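Phosphate transporter (Thermotoga maritima MSB8, PDB 6L85) imports inorganic phosphate across the membrane, coupling its uptake to sodium ions, and is a bacterial relative of the human SLC20 carriers. Local coordinates at residues Val54-Lys66 / Thr333-Ser345. Numbering follows the deposited sequence.
Sequences VMFGSHVSQTIVK and TVLLASSLGLPIS. With NA (sodium ion), chain R; PO4 (phosphate ion), chain P.
Thr-63 and Gly-341 share the one hydrogen bond found between these segments: Thr-63 OG1 donates to Gly-341 O over 2.6 Å, in the carbonyl plane and on a lone pair, with a C=O...OG1 angle of 139°. Just past helix 320-339, Gly-341 leaves the helical backbone in a Schellman motif, its positive phi of 80° accompanying two backbone bonds into the last turn; the Thr-63 hydroxyl thus bonds the carbonyl of the residue at which the chain turns out of the helix.

Val-60 can be traced outward from CB, where its two methyls part. With CG1 anti to the backbone N (chi1 179°), that methyl lies 3.6 Å from Pro-343 CB, while CG2 packs between the Gly-341 carbonyl carbon and the end of the helix, 3.8 Å from Ser-338 CA and equally close to Leu-342 O. Ile-64 CD1 lies 3.8 Å from Pro-343 CG, the two side chains running past one another in opposite senses.

Toward the other end, Phe-56 presents a ring edge to the last helical turn, CD2 lying 3.8 Å from Ser-338 CB and CE2 near Ser-339 N. His-59 CD2 sits 3.9 Å above the plane of the Phe-56 ring, over its centre, and His-59 NE2 is hydrogen-bonded to Thr-194 OG1 of helix 167-194.

Directly after Pro-343, Ile-344 O binds a sodium ion at 2.2 Å, a site completed by water, Thr-107, Asn-257 and Asp-258. Apolar packing on the proline and a single in-plane bond to the glycine thus join helix 58-66 to the extended peptide that supplies a sodium ligand, consistent with fixing the course of that peptide.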
ATOM      1  N   VAL B  54      -5.137   7.748   6.503  1.00 38.51           N
ATOM      2  CA  VAL B  54      -3.794   8.321   6.528  1.00 35.22           C
ATOM      3  C   VAL B  54      -3.375   8.827   5.147  1.00 32.05           C
ATOM      4  O   VAL B  54      -2.667   9.833   5.030  1.00 35.96           O
ATOM      5  CB  VAL B  54      -2.795   7.274   7.077  1.00 43.32           C
ATOM      6  CG1 VAL B  54      -1.380   7.582   6.598  1.00 44.59           C
ATOM      7  CG2 VAL B  54      -2.858   7.230   8.604  1.00 37.90           C
ATOM      8  N   MET B  55      -3.750   8.130   4.077  1.00 31.93           N
ATOM      9  CA  MET B  55      -3.295   8.564   2.763  1.00 34.94           C
ATOM     10  C   MET B  55      -4.125   9.718   2.206  1.00 36.77           C
ATOM     11  O   MET B  55      -3.619  10.494   1.383  1.00 34.54           O
ATOM     12  CB  MET B  55      -3.306   7.376   1.787  1.00 38.69           C
ATOM     13  CG  MET B  55      -2.232   6.286   2.088  1.00 38.42           C
ATOM     14  SD  MET B  55      -2.251   4.946   0.877  1.00 33.07           S
ATOM     15  CE  MET B  55      -1.917   5.811  -0.660  1.00 40.41           C
ATOM     16  N   PHE B  56      -5.393   9.856   2.619  1.00 35.21           N
ATOM     17  CA  PHE B  56      -6.266  10.828   1.965  1.00 38.20           C
ATOM     18  C   PHE B  56      -7.203  11.572   2.904  1.00 35.95           C
ATOM     19  O   PHE B  56      -7.991  12.376   2.417  1.00 41.83           O
ATOM     20  CB  PHE B  56      -7.102  10.136   0.857  1.00 39.43           C
ATOM     21  CG  PHE B  56      -7.271  10.966  -0.387  1.00 45.37           C
ATOM     22  CD1 PHE B  56      -6.162  11.382  -1.119  1.00 46.35           C
ATOM     23  CD2 PHE B  56      -8.536  11.351  -0.819  1.00 49.09           C
ATOM     24  CE1 PHE B  56      -6.309  12.185  -2.262  1.00 49.47           C
ATOM     25  CE2 PHE B  56      -8.703  12.161  -1.968  1.00 52.94           C
ATOM     26  CZ  PHE B  56      -7.582  12.579  -2.691  1.00 47.13           C
ATOM     27  N   GLY B  57      -7.125  11.369   4.225  1.00 36.15           N
ATOM     28  CA  GLY B  57      -8.078  11.928   5.168  1.00 30.06           C
ATOM     29  C   GLY B  57      -7.917  13.399   5.529  1.00 40.25           C
ATOM     30  O   GLY B  57      -8.832  13.965   6.143  1.00 34.98           O
ATOM     31  N   SER B  58      -6.801  14.050   5.177  1.00 35.15           N
ATOM     32  CA  SER B  58      -6.616  15.422   5.654  1.00 42.25           C
ATOM     33  C   SER B  58      -7.507  16.423   4.910  1.00 37.36           C
ATOM     34  O   SER B  58      -7.869  17.465   5.471  1.00 39.29           O
ATOM     35  CB  SER B  58      -5.141  15.839   5.544  1.00 36.97           C
ATOM     36  OG  SER B  58      -4.729  15.861   4.181  1.00 44.69           O
ATOM     37  N   HIS B  59      -7.889  16.107   3.672  1.00 39.07           N
ATOM     38  CA  HIS B  59      -8.575  17.069   2.812  1.00 42.32           C
ATOM     39  C   HIS B  59      -9.978  17.396   3.314  1.00 40.87           C
ATOM     40  O   HIS B  59     -10.351  18.569   3.408  1.00 36.44           O
ATOM     41  CB  HIS B  59      -8.593  16.534   1.388  1.00 40.46           C
ATOM     42  CG  HIS B  59      -7.246  16.079   0.924  1.00 45.90           C
ATOM     43  ND1 HIS B  59      -6.220  16.964   0.651  1.00 47.02           N
ATOM     44  CD2 HIS B  59      -6.731  14.836   0.749  1.00 41.45           C
ATOM     45  CE1 HIS B  59      -5.141  16.287   0.296  1.00 46.60           C
ATOM     46  NE2 HIS B  59      -5.426  14.995   0.341  1.00 45.67           N
ATOM     47  N   VAL B  60     -10.760  16.382   3.682  1.00 36.10           N
ATOM     48  CA  VAL B  60     -12.064  16.671   4.268  1.00 36.59           C
ATOM     49  C   VAL B  60     -11.924  17.175   5.706  1.00 37.38           C
ATOM     50  O   VAL B  60     -12.781  17.937   6.190  1.00 39.21           O
ATOM     51  CB  VAL B  60     -12.972  15.424   4.174  1.00 34.60           C
ATOM     52  CG1 VAL B  60     -14.341  15.708   4.821  1.00 30.97           C
ATOM     53  CG2 VAL B  60     -13.128  14.998   2.724  1.00 30.06           C
ATOM     54  N   SER B  61     -10.874  16.744   6.422  1.00 33.77           N
ATOM     55  CA  SER B  61     -10.618  17.260   7.772  1.00 39.83           C
ATOM     56  C   SER B  61     -10.488  18.787   7.774  1.00 37.24           C
ATOM     57  O   SER B  61     -10.937  19.459   8.717  1.00 37.44           O
ATOM     58  CB  SER B  61      -9.356  16.611   8.360  1.00 34.22           C
ATOM     59  OG  SER B  61      -9.481  15.195   8.423  1.00 32.94           O
ATOM     60  N   GLN B  62      -9.880  19.354   6.722  1.00 37.50           N
ATOM     61  CA  GLN B  62      -9.807  20.814   6.617  1.00 42.45           C
ATOM     62  C   GLN B  62     -11.198  21.447   6.526  1.00 41.62           C
ATOM     63  O   GLN B  62     -11.457  22.497   7.136  1.00 44.25           O
ATOM     64  CB  GLN B  62      -8.974  21.209   5.404  1.00 40.36           C
ATOM     65  CG  GLN B  62      -7.491  20.964   5.576  1.00 47.61           C
ATOM     66  CD  GLN B  62      -6.823  20.765   4.246  1.00 59.10           C
ATOM     67  OE1 GLN B  62      -7.286  21.305   3.229  1.00 62.13           O
ATOM     68  NE2 GLN B  62      -5.744  19.963   4.221  1.00 60.66           N
ATOM     69  N   THR B  63     -12.110  20.822   5.773  1.00 39.11           N
ATOM     70  CA  THR B  63     -13.457  21.377   5.641  1.00 40.93           C
ATOM     71  C   THR B  63     -14.206  21.306   6.961  1.00 44.93           C
ATOM     72  O   THR B  63     -14.891  22.255   7.348  1.00 44.36           O
ATOM     73  CB  THR B  63     -14.222  20.644   4.551  1.00 40.70           C
ATOM     74  OG1 THR B  63     -13.468  20.711   3.338  1.00 37.74           O
ATOM     75  CG2 THR B  63     -15.610  21.288   4.335  1.00 43.45           C
ATOM     76  N   ILE B  64     -14.086  20.190   7.674  1.00 42.06           N
ATOM     77  CA  ILE B  64     -14.708  20.123   8.994  1.00 43.99           C
ATOM     78  C   ILE B  64     -14.150  21.220   9.902  1.00 45.73           C
ATOM     79  O   ILE B  64     -14.880  21.806  10.713  1.00 43.17           O
ATOM     80  CB  ILE B  64     -14.535  18.721   9.614  1.00 36.73           C
ATOM     81  CG1 ILE B  64     -15.260  17.677   8.759  1.00 37.47           C
ATOM     82  CG2 ILE B  64     -15.039  18.683  11.064  1.00 31.16           C
ATOM     83  CD1 ILE B  64     -16.750  17.911   8.586  1.00 41.99           C
ATOM     84  N   VAL B  65     -12.853  21.529   9.778  1.00 44.04           N
ATOM     85  CA  VAL B  65     -12.283  22.523  10.686  1.00 42.92           C
ATOM     86  C   VAL B  65     -12.821  23.930  10.377  1.00 48.82           C
ATOM     87  O   VAL B  65     -13.178  24.677  11.297  1.00 49.63           O
ATOM     88  CB  VAL B  65     -10.743  22.467  10.667  1.00 40.96           C
ATOM     89  CG1 VAL B  65     -10.154  23.707  11.328  1.00 41.58           C
ATOM     90  CG2 VAL B  65     -10.248  21.213  11.415  1.00 40.05           C
ATOM     91  N   LYS B  66     -12.927  24.319   9.099  1.00 46.21           N
ATOM     92  CA  LYS B  66     -13.391  25.690   8.869  1.00 54.10           C
ATOM     93  C   LYS B  66     -14.521  25.842   7.847  1.00 53.62           C
ATOM     94  O   LYS B  66     -14.723  26.946   7.331  1.00 59.68           O
ATOM     95  CB  LYS B  66     -12.219  26.588   8.469  1.00 55.09           C
ATOM     96  CG  LYS B  66     -11.466  26.148   7.237  1.00 58.67           C
ATOM     97  CD  LYS B  66     -10.412  27.196   6.879  1.00 68.61           C
ATOM     98  CE  LYS B  66      -9.783  27.799   8.135  1.00 65.53           C
ATOM     99  NZ  LYS B  66      -9.142  29.122   7.873  1.00 73.22           N
ATOM    100  N   THR B 333     -17.532   7.491  -6.040  1.00 38.77           N
ATOM    101  CA  THR B 333     -18.220   8.701  -5.610  1.00 41.52           C
ATOM    102  C   THR B 333     -17.541   9.311  -4.388  1.00 39.47           C
ATOM    103  O   THR B 333     -17.291  10.526  -4.333  1.00 39.76           O
ATOM    104  CB  THR B 333     -19.688   8.383  -5.308  1.00 42.53           C
ATOM    105  OG1 THR B 333     -20.284   7.775  -6.457  1.00 39.49           O
ATOM    106  CG2 THR B 333     -20.463   9.658  -4.950  1.00 37.90           C
ATOM    107  N   VAL B 334     -17.217   8.464  -3.406  1.00 37.32           N
ATOM    108  CA  VAL B 334     -16.740   8.949  -2.118  1.00 37.36           C
ATOM    109  C   VAL B 334     -15.323   9.504  -2.251  1.00 35.65           C
ATOM    110  O   VAL B 334     -14.997  10.538  -1.670  1.00 37.10           O
ATOM    111  CB  VAL B 334     -16.841   7.821  -1.067  1.00 41.46           C
ATOM    112  CG1 VAL B 334     -16.029   8.159   0.207  1.00 30.06           C
ATOM    113  CG2 VAL B 334     -18.315   7.539  -0.718  1.00 34.03           C
ATOM    114  N   LEU B 335     -14.477   8.845  -3.052  1.00 37.43           N
ATOM    115  CA  LEU B 335     -13.117   9.322  -3.287  1.00 41.73           C
ATOM    116  C   LEU B 335     -13.123  10.648  -4.027  1.00 43.08           C
ATOM    117  O   LEU B 335     -12.324  11.541  -3.720  1.00 42.96           O
ATOM    118  CB  LEU B 335     -12.313   8.285  -4.081  1.00 37.64           C
ATOM    119  CG  LEU B 335     -11.277   7.412  -3.378  1.00 44.49           C
ATOM    120  CD1 LEU B 335     -10.395   6.691  -4.385  1.00 40.31           C
ATOM    121  CD2 LEU B 335     -10.422   8.196  -2.377  1.00 46.12           C
ATOM    122  N   LEU B 336     -13.991  10.794  -5.032  1.00 39.65           N
ATOM    123  CA  LEU B 336     -14.005  12.068  -5.740  1.00 45.30           C
ATOM    124  C   LEU B 336     -14.499  13.186  -4.824  1.00 41.75           C
ATOM    125  O   LEU B 336     -13.913  14.278  -4.793  1.00 46.16           O
ATOM    126  CB  LEU B 336     -14.839  11.956  -7.017  1.00 48.10           C
ATOM    127  CG  LEU B 336     -14.242  11.004  -8.070  1.00 51.61           C
ATOM    128  CD1 LEU B 336     -15.299  10.558  -9.108  1.00 44.11           C
ATOM    129  CD2 LEU B 336     -13.007  11.599  -8.762  1.00 48.41           C
ATOM    130  N   ALA B 337     -15.541  12.913  -4.032  1.00 39.46           N
ATOM    131  CA  ALA B 337     -15.949  13.872  -3.008  1.00 38.79           C
ATOM    132  C   ALA B 337     -14.781  14.249  -2.098  1.00 40.15           C
ATOM    133  O   ALA B 337     -14.585  15.427  -1.787  1.00 38.80           O
ATOM    134  CB  ALA B 337     -17.092  13.291  -2.176  1.00 34.43           C
ATOM    135  N   SER B 338     -14.001  13.256  -1.655  1.00 38.97           N
ATOM    136  CA  SER B 338     -12.858  13.522  -0.780  1.00 39.00           C
ATOM    137  C   SER B 338     -11.840  14.423  -1.465  1.00 40.07           C
ATOM    138  O   SER B 338     -11.279  15.322  -0.835  1.00 38.86           O
ATOM    139  CB  SER B 338     -12.193  12.213  -0.357  1.00 35.00           C
ATOM    140  OG  SER B 338     -13.037  11.437   0.479  1.00 35.31           O
ATOM    141  N   SER B 339     -11.589  14.192  -2.758  1.00 43.60           N
ATOM    142  CA  SER B 339     -10.663  15.032  -3.514  1.00 42.99           C
ATOM    143  C   SER B 339     -11.183  16.453  -3.668  1.00 47.38           C
ATOM    144  O   SER B 339     -10.399  17.370  -3.948  1.00 47.33           O
ATOM    145  CB  SER B 339     -10.388  14.426  -4.896  1.00 39.97           C
ATOM    146  OG  SER B 339     -11.503  14.593  -5.757  1.00 46.19           O
ATOM    147  N   LEU B 340     -12.484  16.652  -3.527  1.00 40.84           N
ATOM    148  CA  LEU B 340     -12.984  18.014  -3.500  1.00 44.32           C
ATOM    149  C   LEU B 340     -13.077  18.582  -2.090  1.00 45.75           C
ATOM    150  O   LEU B 340     -13.426  19.759  -1.937  1.00 46.20           O
ATOM    151  CB  LEU B 340     -14.354  18.077  -4.174  1.00 46.47           C
ATOM    152  CG  LEU B 340     -14.346  17.636  -5.637  1.00 51.58           C
ATOM    153  CD1 LEU B 340     -15.774  17.577  -6.149  1.00 47.40           C
ATOM    154  CD2 LEU B 340     -13.509  18.625  -6.448  1.00 48.18           C
ATOM    155  N   GLY B 341     -12.779  17.787  -1.064  1.00 43.35           N
ATOM    156  CA  GLY B 341     -12.898  18.242   0.310  1.00 40.75           C
ATOM    157  C   GLY B 341     -14.305  18.229   0.864  1.00 40.80           C
ATOM    158  O   GLY B 341     -14.558  18.874   1.890  1.00 38.26           O
ATOM    159  N   LEU B 342     -15.230  17.513   0.222  1.00 38.42           N
ATOM    160  CA  LEU B 342     -16.632  17.497   0.629  1.00 35.52           C
ATOM    161  C   LEU B 342     -16.873  16.399   1.656  1.00 34.48           C
ATOM    162  O   LEU B 342     -16.634  15.228   1.352  1.00 38.38           O
ATOM    163  CB  LEU B 342     -17.537  17.268  -0.582  1.00 36.84           C
ATOM    164  CG  LEU B 342     -17.436  18.364  -1.638  1.00 44.56           C
ATOM    165  CD1 LEU B 342     -18.112  17.975  -2.950  1.00 51.27           C
ATOM    166  CD2 LEU B 342     -18.016  19.652  -1.059  1.00 38.41           C
ATOM    167  N   PRO B 343     -17.373  16.715   2.852  1.00 34.93           N
ATOM    168  CA  PRO B 343     -17.794  15.668   3.788  1.00 30.06           C
ATOM    169  C   PRO B 343     -19.162  15.142   3.370  1.00 38.29           C
ATOM    170  O   PRO B 343     -20.165  15.862   3.404  1.00 38.68           O
ATOM    171  CB  PRO B 343     -17.857  16.396   5.137  1.00 30.49           C
ATOM    172  CG  PRO B 343     -17.514  17.820   4.853  1.00 32.74           C
ATOM    173  CD  PRO B 343     -17.635  18.054   3.395  1.00 33.16           C
ATOM    174  N   ILE B 344     -19.198  13.860   3.030  1.00 39.27           N
ATOM    175  CA  ILE B 344     -20.293  13.165   2.364  1.00 39.24           C
ATOM    176  C   ILE B 344     -20.733  12.028   3.276  1.00 40.28           C
ATOM    177  O   ILE B 344     -19.978  11.574   4.143  1.00 41.58           O
ATOM    178  CB  ILE B 344     -19.789  12.664   0.978  1.00 45.15           C
ATOM    179  CG1 ILE B 344     -19.728  13.829   0.011  1.00 45.88           C
ATOM    180  CG2 ILE B 344     -20.552  11.538   0.369  1.00 42.97           C
ATOM    181  CD1 ILE B 344     -20.783  14.732   0.236  1.00 46.31           C
ATOM    182  N   SER B 345     -21.969  11.581   3.104  1.00 36.17           N
ATOM    183  CA  SER B 345     -22.433  10.387   3.793  1.00 39.05           C
ATOM    184  C   SER B 345     -22.196   9.169   2.913  1.00 37.74           C
ATOM    185  O   SER B 345     -22.746   9.081   1.813  1.00 38.74           O
ATOM    186  CB  SER B 345     -23.908  10.487   4.160  1.00 37.94           C
ATOM    187  OG  SER B 345     -24.343   9.239   4.670  1.00 41.53           O
TER
HETATM  188 NA    NA R 503     -18.055  11.688   5.244  1.00 34.12          NA
HETATM  189  P   PO4 P 501     -21.380   8.422   6.941  1.00 34.28           P
HETATM  190  O1  PO4 P 501     -22.604   7.753   6.316  1.00 37.25           O
HETATM  191  O2  PO4 P 501     -21.565   9.915   7.110  1.00 38.50           O
HETATM  192  O3  PO4 P 501     -20.190   8.171   6.020  1.00 35.80           O
HETATM  193  O4  PO4 P 501     -21.129   7.869   8.335  1.00 33.19           O
HETATM  194  O   HOH W   1     -16.881  13.311   6.313  1.00 30.32           O